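Vinylacetyl-CoA Delta-isomerase (Nitrosopumilus maritimus SCM1, PDB 6VJR) binds FAD, a [4Fe-4S] cluster and iron, and probably works as a 4-hydroxybutyryl-CoA dehydratase with vinylacetyl-CoA delta-isomerase activity. Local coordinates at residues E334-A339 / T370-E375; L361-K366 / I456-Q461. All blocks are in the same frame, centred on the assembly; numbering follows the deposited sequence. Where two conformers were deposited one is given.

Contact 1 (E334-A339 / T370-E375); sequences ETIFAA and TRFPYE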
loop_
_atom_site.group_PDB
_atom_site.type_symbol
_atom_site.label_atom_id
_atom_site.label_comp_id
_atom_site.label_asym_id
_atom_site.label_seq_id
_atom_site.Cartn_x
_atom_site.Cartn_y
_atom_site.Cartn_z
ATOM N N GLU A 334 -16.099 -2.399 -2.087
ATOM C CA GLU A 334 -17.113 -2.093 -1.087
ATOM C C GLU A 334 -16.710 -0.950 -0.173
ATOM O O GLU A 334 -17.548 -0.250 0.382
ATOM C CB GLU A 334 -17.507 -3.305 -0.270
ATOM C CG GLU A 334 -18.098 -4.418 -1.121
ATOM C CD GLU A 334 -19.368 -4.123 -1.899
ATOM O OE1 GLU A 334 -20.101 -3.148 -1.583
ATOM O OE2 GLU A 334 -19.647 -4.964 -2.791
ATOM N N THR A 335 -15.405 -0.743 -0.006
ATOM C CA THR A 335 -14.902 0.372 0.785
ATOM C C THR A 335 -15.374 1.693 0.137
ATOM O O THR A 335 -15.776 2.637 0.805
ATOM C CB THR A 335 -13.366 0.283 0.909
ATOM O OG1 THR A 335 -13.022 -0.852 1.698
ATOM C CG2 THR A 335 -12.816 1.463 1.697
ATOM N N ILE A 336 -15.265 1.794 -1.194
ATOM C CA ILE A 336 -15.737 2.962 -1.922
ATOM C C ILE A 336 -17.240 3.100 -1.722
ATOM O O ILE A 336 -17.753 4.209 -1.420
ATOM C CB ILE A 336 -15.367 2.874 -3.414
ATOM C CG1 ILE A 336 -13.866 2.916 -3.573
ATOM C CG2 ILE A 336 -16.071 3.979 -4.193
ATOM C CD1 ILE A 336 -13.410 2.392 -4.916
ATOM N N PHE A 337 -17.945 1.992 -1.941
ATOM C CA PHE A 337 -19.390 2.060 -1.820
ATOM C C PHE A 337 -19.806 2.589 -0.444
ATOM O O PHE A 337 -20.721 3.435 -0.328
ATOM C CB PHE A 337 -19.963 0.649 -2.025
ATOM C CG PHE A 337 -21.465 0.588 -1.883
ATOM C CD1 PHE A 337 -22.286 1.176 -2.824
ATOM C CD2 PHE A 337 -22.053 -0.079 -0.804
ATOM C CE1 PHE A 337 -23.677 1.158 -2.663
ATOM C CE2 PHE A 337 -23.426 -0.077 -0.660
ATOM C CZ PHE A 337 -24.220 0.522 -1.597
ATOM N N ALA A 338 -19.206 2.030 0.607
ATOM C CA ALA A 338 -19.538 2.390 1.991
ATOM C C ALA A 338 -19.347 3.887 2.200
ATOM O O ALA A 338 -20.174 4.551 2.812
ATOM C CB ALA A 338 -18.687 1.609 2.903
ATOM N N ALA A 339 -18.218 4.435 1.733
ATOM C CA ALA A 339 -17.945 5.858 1.910
ATOM C C ALA A 339 -19.035 6.708 1.263
ATOM O O ALA A 339 -19.486 7.695 1.837
ATOM C CB ALA A 339 -16.528 6.194 1.473
ATOM N N THR A 370 -9.698 7.383 -6.339
ATOM C CA THR A 370 -8.477 7.745 -7.084
ATOM C C THR A 370 -7.415 6.645 -7.009
ATOM O O THR A 370 -6.452 6.687 -7.800
ATOM C CB THR A 370 -7.868 9.101 -6.694
ATOM O OG1 THR A 370 -7.206 8.976 -5.429
ATOM C CG2 THR A 370 -8.894 10.238 -6.725
ATOM N N ARG A 371 -7.583 5.719 -6.055
ATOM C CA ARG A 371 -6.602 4.671 -5.768
ATOM C C ARG A 371 -7.087 3.284 -6.206
ATOM O O ARG A 371 -6.396 2.560 -6.917
ATOM C CB ARG A 371 -6.311 4.696 -4.259
ATOM C CG ARG A 371 -5.608 5.959 -3.793
ATOM C CD ARG A 371 -5.500 6.050 -2.284
ATOM N NE ARG A 371 -4.649 7.169 -1.884
ATOM C CZ ARG A 371 -4.378 7.524 -0.637
ATOM N NH1 ARG A 371 -4.896 6.882 0.371
ATOM N NH2 ARG A 371 -3.558 8.526 -0.386
ATOM N N PHE A 372 -8.243 2.882 -5.700
ATOM C CA PHE A 372 -8.593 1.464 -5.692
ATOM C C PHE A 372 -8.889 0.904 -7.087
ATOM O O PHE A 372 -8.561 -0.272 -7.343
ATOM C CB PHE A 372 -9.717 1.121 -4.723
ATOM C CG PHE A 372 -9.389 1.400 -3.276
ATOM C CD1 PHE A 372 -8.068 1.598 -2.830
ATOM C CD2 PHE A 372 -10.411 1.441 -2.324
ATOM C CE1 PHE A 372 -7.815 1.862 -1.492
ATOM C CE2 PHE A 372 -10.125 1.673 -0.994
ATOM C CZ PHE A 372 -8.818 1.894 -0.586
ATOM N N PRO A 373 -9.574 1.622 -8.020
ATOM C CA PRO A 373 -9.798 1.059 -9.358
ATOM C C PRO A 373 -8.499 0.568 -9.994
ATOM O O PRO A 373 -8.512 -0.414 -10.740
ATOM C CB PRO A 373 -10.507 2.177 -10.131
ATOM C CG PRO A 373 -11.239 2.902 -9.003
ATOM C CD PRO A 373 -10.223 2.943 -7.874
ATOM N N TYR A 374 -7.412 1.312 -9.750
ATOM C CA TYR A 374 -6.121 0.934 -10.304
ATOM C C TYR A 374 -5.666 -0.421 -9.783
ATOM O O TYR A 374 -5.086 -1.208 -10.524
ATOM C CB TYR A 374 -5.125 2.046 -10.080
ATOM C CG TYR A 374 -5.341 3.292 -10.932
ATOM C CD1 TYR A 374 -6.206 4.298 -10.519
ATOM C CD2 TYR A 374 -4.711 3.465 -12.150
ATOM C CE1 TYR A 374 -6.409 5.440 -11.275
ATOM C CE2 TYR A 374 -4.879 4.599 -12.914
ATOM C CZ TYR A 374 -5.791 5.568 -12.502
ATOM O OH TYR A 374 -5.965 6.734 -13.177
ATOM N N GLU A 375 -5.939 -0.703 -8.518
ATOM C CA GLU A 375 -5.562 -1.980 -7.936
ATOM C C GLU A 375 -6.492 -3.107 -8.394
ATOM O O GLU A 375 -6.096 -4.264 -8.656
ATOM C CB GLU A 375 -5.533 -1.847 -6.430
ATOM C CG GLU A 375 -5.061 -3.136 -5.726
ATOM C CD GLU A 375 -3.681 -3.708 -6.024
ATOM O OE1 GLU A 375 -2.937 -3.065 -6.773
ATOM O OE2 GLU A 375 -3.362 -4.839 -5.561
#
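Phe372 of segment 370-375 reaches across to Thr335 and Ile336 of helix 320-345, plain apolar packing in the helical C-terminal region of the 4-hydroxyphenylacetate 3-hydroxylase family (acyl-CoA dehydrogenase clan). Thr335 comes at the ring edge, near the ring plane, with CG2 3.8 Å from Phe372 CE2. Ile336 runs the other way past the phenylalanine side chain: its CD1 lies 3.9 Å from Phe372 CB, and its CG1 is 4.0 Å from Phe372 CD2. The same CD1 extends to Pro373 CD at 4.4 Å, a looser touch. The Thr335 torsion sorts its two branches: CG2 stands opposite the backbone N and faces the phenylalanine, while OG1, beside that N (chi1 -67°), hydrogen-bonds to His331 O one turn back in its own helix and to Asn368 ND2 of the second subunit. Ile336 also packs on Cys365 and Val369 of helix 359-369 and on Thr297 of helix 295-314, and Pro373 rests on Tyr440 and Ser444 of helix 437-446. Arg371, beside Phe372, forms a salt bridge through NH1 with Glu328 of the second subunit. An alanine in place of Phe372 would probably open a gap beside Thr335 CG2 and leave Ile336 CD1 with little more than Pro373 on this side. Aliphatic and ring carbons thus do all the joining of the two segments, the threonine hydroxyl being spent on its own helix and on the subunit interface.

Contact 2 (L361-K366 / I456-Q461); sequences LAQVCK and IQIQRQ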
loop_
_atom_site.group_PDB
_atom_site.type_symbol
_atom_site.label_atom_id
_atom_site.label_comp_id
_atom_site.label_asym_id
_atom_site.label_seq_id
_atom_site.Cartn_x
_atom_site.Cartn_y
_atom_site.Cartn_z
ATOM N N LEU A 361 -17.202 13.082 4.098
ATOM C CA LEU A 361 -17.266 11.699 3.661
ATOM C C LEU A 361 -17.263 11.547 2.137
ATOM O O LEU A 361 -16.779 10.535 1.637
ATOM C CB LEU A 361 -18.439 11.004 4.313
ATOM C CG LEU A 361 -18.386 10.924 5.833
ATOM C CD1 LEU A 361 -19.675 10.407 6.407
ATOM C CD2 LEU A 361 -17.253 9.984 6.204
ATOM N N ALA A 362 -17.787 12.552 1.411
ATOM C CA ALA A 362 -17.646 12.579 -0.035
ATOM C C ALA A 362 -16.162 12.631 -0.414
ATOM O O ALA A 362 -15.768 12.010 -1.389
ATOM C CB ALA A 362 -18.385 13.719 -0.644
ATOM N N GLN A 363 -15.353 13.425 0.292
ATOM C CA GLN A 363 -13.924 13.513 -0.039
ATOM C C GLN A 363 -13.288 12.148 0.097
ATOM O O GLN A 363 -12.429 11.753 -0.697
ATOM C CB GLN A 363 -13.200 14.522 0.840
ATOM C CG GLN A 363 -13.822 15.900 0.914
ATOM C CD GLN A 363 -14.088 16.485 -0.436
ATOM O OE1 GLN A 363 -13.254 16.386 -1.361
ATOM N NE2 GLN A 363 -15.242 17.134 -0.541
ATOM N N VAL A 364 -13.654 11.450 1.160
ATOM C CA VAL A 364 -13.112 10.127 1.424
ATOM C C VAL A 364 -13.508 9.120 0.340
ATOM O O VAL A 364 -12.714 8.310 -0.100
ATOM C CB VAL A 364 -13.586 9.713 2.833
ATOM C CG1 VAL A 364 -13.241 8.253 3.072
ATOM C CG2 VAL A 364 -13.018 10.622 3.919
ATOM N N CYS A 365 -14.772 9.154 -0.097
ATOM C CA CYS A 365 -15.231 8.310 -1.183
ATOM C C CYS A 365 -14.350 8.541 -2.416
ATOM O O CYS A 365 -13.718 7.637 -2.963
ATOM C CB CYS A 365 -16.689 8.576 -1.484
ATOM S SG CYS A 365 -17.331 7.592 -2.865
ATOM N N LYS A 366 -14.289 9.773 -2.872
ATOM C CA LYS A 366 -13.554 10.092 -4.093
ATOM C C LYS A 366 -12.061 9.805 -3.924
ATOM O O LYS A 366 -11.425 9.322 -4.854
ATOM C CB LYS A 366 -13.821 11.556 -4.439
ATOM C CG LYS A 366 -12.741 12.144 -5.303
ATOM C CD LYS A 366 -12.762 11.669 -6.744
ATOM C CE LYS A 366 -11.725 12.433 -7.456
ATOM N NZ LYS A 366 -11.489 12.041 -8.826
ATOM N N ILE A 456 -7.037 19.038 -0.006
ATOM C CA ILE A 456 -7.240 20.389 0.487
ATOM C C ILE A 456 -8.610 20.504 1.177
ATOM O O ILE A 456 -8.723 21.128 2.238
ATOM C CB ILE A 456 -7.075 21.403 -0.653
ATOM C CG1 ILE A 456 -5.635 21.414 -1.170
ATOM C CG2 ILE A 456 -7.538 22.791 -0.226
ATOM C CD1 ILE A 456 -5.465 22.130 -2.489
ATOM N N GLN A 457 -9.641 19.833 0.649
ATOM C CA GLN A 457 -10.957 19.934 1.262
ATOM C C GLN A 457 -11.034 19.131 2.570
ATOM O O GLN A 457 -11.722 19.540 3.505
ATOM C CB GLN A 457 -12.026 19.461 0.284
ATOM C CG GLN A 457 -13.445 19.722 0.722
ATOM C CD GLN A 457 -13.868 21.178 0.771
ATOM O OE1 GLN A 457 -13.106 22.141 0.480
ATOM N NE2 GLN A 457 -15.138 21.303 1.177
ATOM N N ILE A 458 -10.318 17.997 2.662
ATOM C CA ILE A 458 -10.211 17.294 3.930
ATOM C C ILE A 458 -9.532 18.210 4.947
ATOM O O ILE A 458 -9.975 18.320 6.086
ATOM C CB ILE A 458 -9.483 15.973 3.755
ATOM C CG1 ILE A 458 -10.339 14.979 2.914
ATOM C CG2 ILE A 458 -9.118 15.394 5.108
ATOM C CD1 ILE A 458 -9.557 13.757 2.427
ATOM N N GLN A 459 -8.415 18.833 4.560
ATOM C CA GLN A 459 -7.687 19.752 5.420
ATOM C C GLN A 459 -8.589 20.828 6.010
ATOM O O GLN A 459 -8.468 21.122 7.187
ATOM C CB GLN A 459 -6.484 20.324 4.686
ATOM C CG GLN A 459 -5.574 21.206 5.525
ATOM C CD GLN A 459 -4.326 21.580 4.757
ATOM O OE1 GLN A 459 -3.226 21.155 5.080
ATOM N NE2 GLN A 459 -4.469 22.250 3.653
ATOM N N ARG A 460 -9.472 21.395 5.178
ATOM C CA ARG A 460 -10.366 22.446 5.600
ATOM C C ARG A 460 -11.334 21.990 6.691
ATOM O O ARG A 460 -11.807 22.832 7.462
ATOM C CB ARG A 460 -11.111 23.046 4.402
ATOM C CG ARG A 460 -10.192 23.889 3.535
ATOM C CD ARG A 460 -10.937 24.456 2.337
ATOM N NE ARG A 460 -11.939 25.401 2.838
ATOM C CZ ARG A 460 -13.258 25.418 2.629
ATOM N NH1 ARG A 460 -13.964 26.423 3.124
ATOM N NH2 ARG A 460 -13.871 24.458 1.947
ATOM N N GLN A 461 -11.679 20.707 6.715
ATOM C CA GLN A 461 -12.722 20.212 7.586
ATOM C C GLN A 461 -12.265 19.283 8.713
ATOM O O GLN A 461 -13.101 18.815 9.473
ATOM C CB GLN A 461 -13.675 19.394 6.694
ATOM C CG GLN A 461 -14.429 20.205 5.654
ATOM C CD GLN A 461 -15.314 19.291 4.841
ATOM O OE1 GLN A 461 -16.477 19.003 5.183
ATOM N NE2 GLN A 461 -14.725 18.727 3.805
#
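Gln363 meets Gln457 and Ile458 where helices 359-369 and 451-461 pack roughly antiparallel in the helical C-terminal region, which belongs to the acyl-CoA dehydrogenase clan. The axes of segments 361-366 and 456-461 approach to 9.6 Å at a signed crossing angle of -150°. With CG beside the backbone N and the chain folding again at CG, Gln363 lays its amide against the aliphatic part of Gln457, with NE2 3.4 Å from Gln457 CG; the two amide planes are 63° apart and do not pair. Lower on the same side chain, Gln363 CB packs on Ile458 CG1 at 3.6 Å. The polar ends have partners nearby. Gln363 OE1 takes a hydrogen bond from Arg290, and Asp359 OD1 accepts both Gln363 NE2 and Gln457 NE2, so one carboxylate oxygen ties the glutamines together indirectly. Within helix 451-461, Gln461 NE2 gives a nearly straight bond (167°) to Gln457 O at 3.1 Å, coming from above the carbonyl plane, while Arg460 NH2 holds Gln457 OE1 at 2.8 Å. Helix 278-292 supplies Arg290 and also Glu283, whose OE1 forms a salt bridge with Arg460 NH2 and accepts Gln457 NE2; helix 320-345 packs on Ala362 and Cys365, and Thr330 of the second subunit touches Ile458.

Helix 359-369 connects the two contacts, whose centres are 15 Å apart: it carries 361-366 of contact 2 and leads directly into 370-375 of contact 1. The segments also touch, Ala339 CB lying 3.6 Å from Cys365 CA and Ile336 O 3.7 Å from Cys365 SG. Thr335 packs on Val364 of the second subunit and Val364 on that subunit's Thr335, so both contacts share one interface. Both lie near the iron and cluster site. The Ile336 side chain is about 5 Å from that of the iron ligand Tyr293 and about 10 Å from the iron-sulfur cluster; the Gln363 side chain is about 9 Å from that of His289 and about 12 Å from a bound FAD.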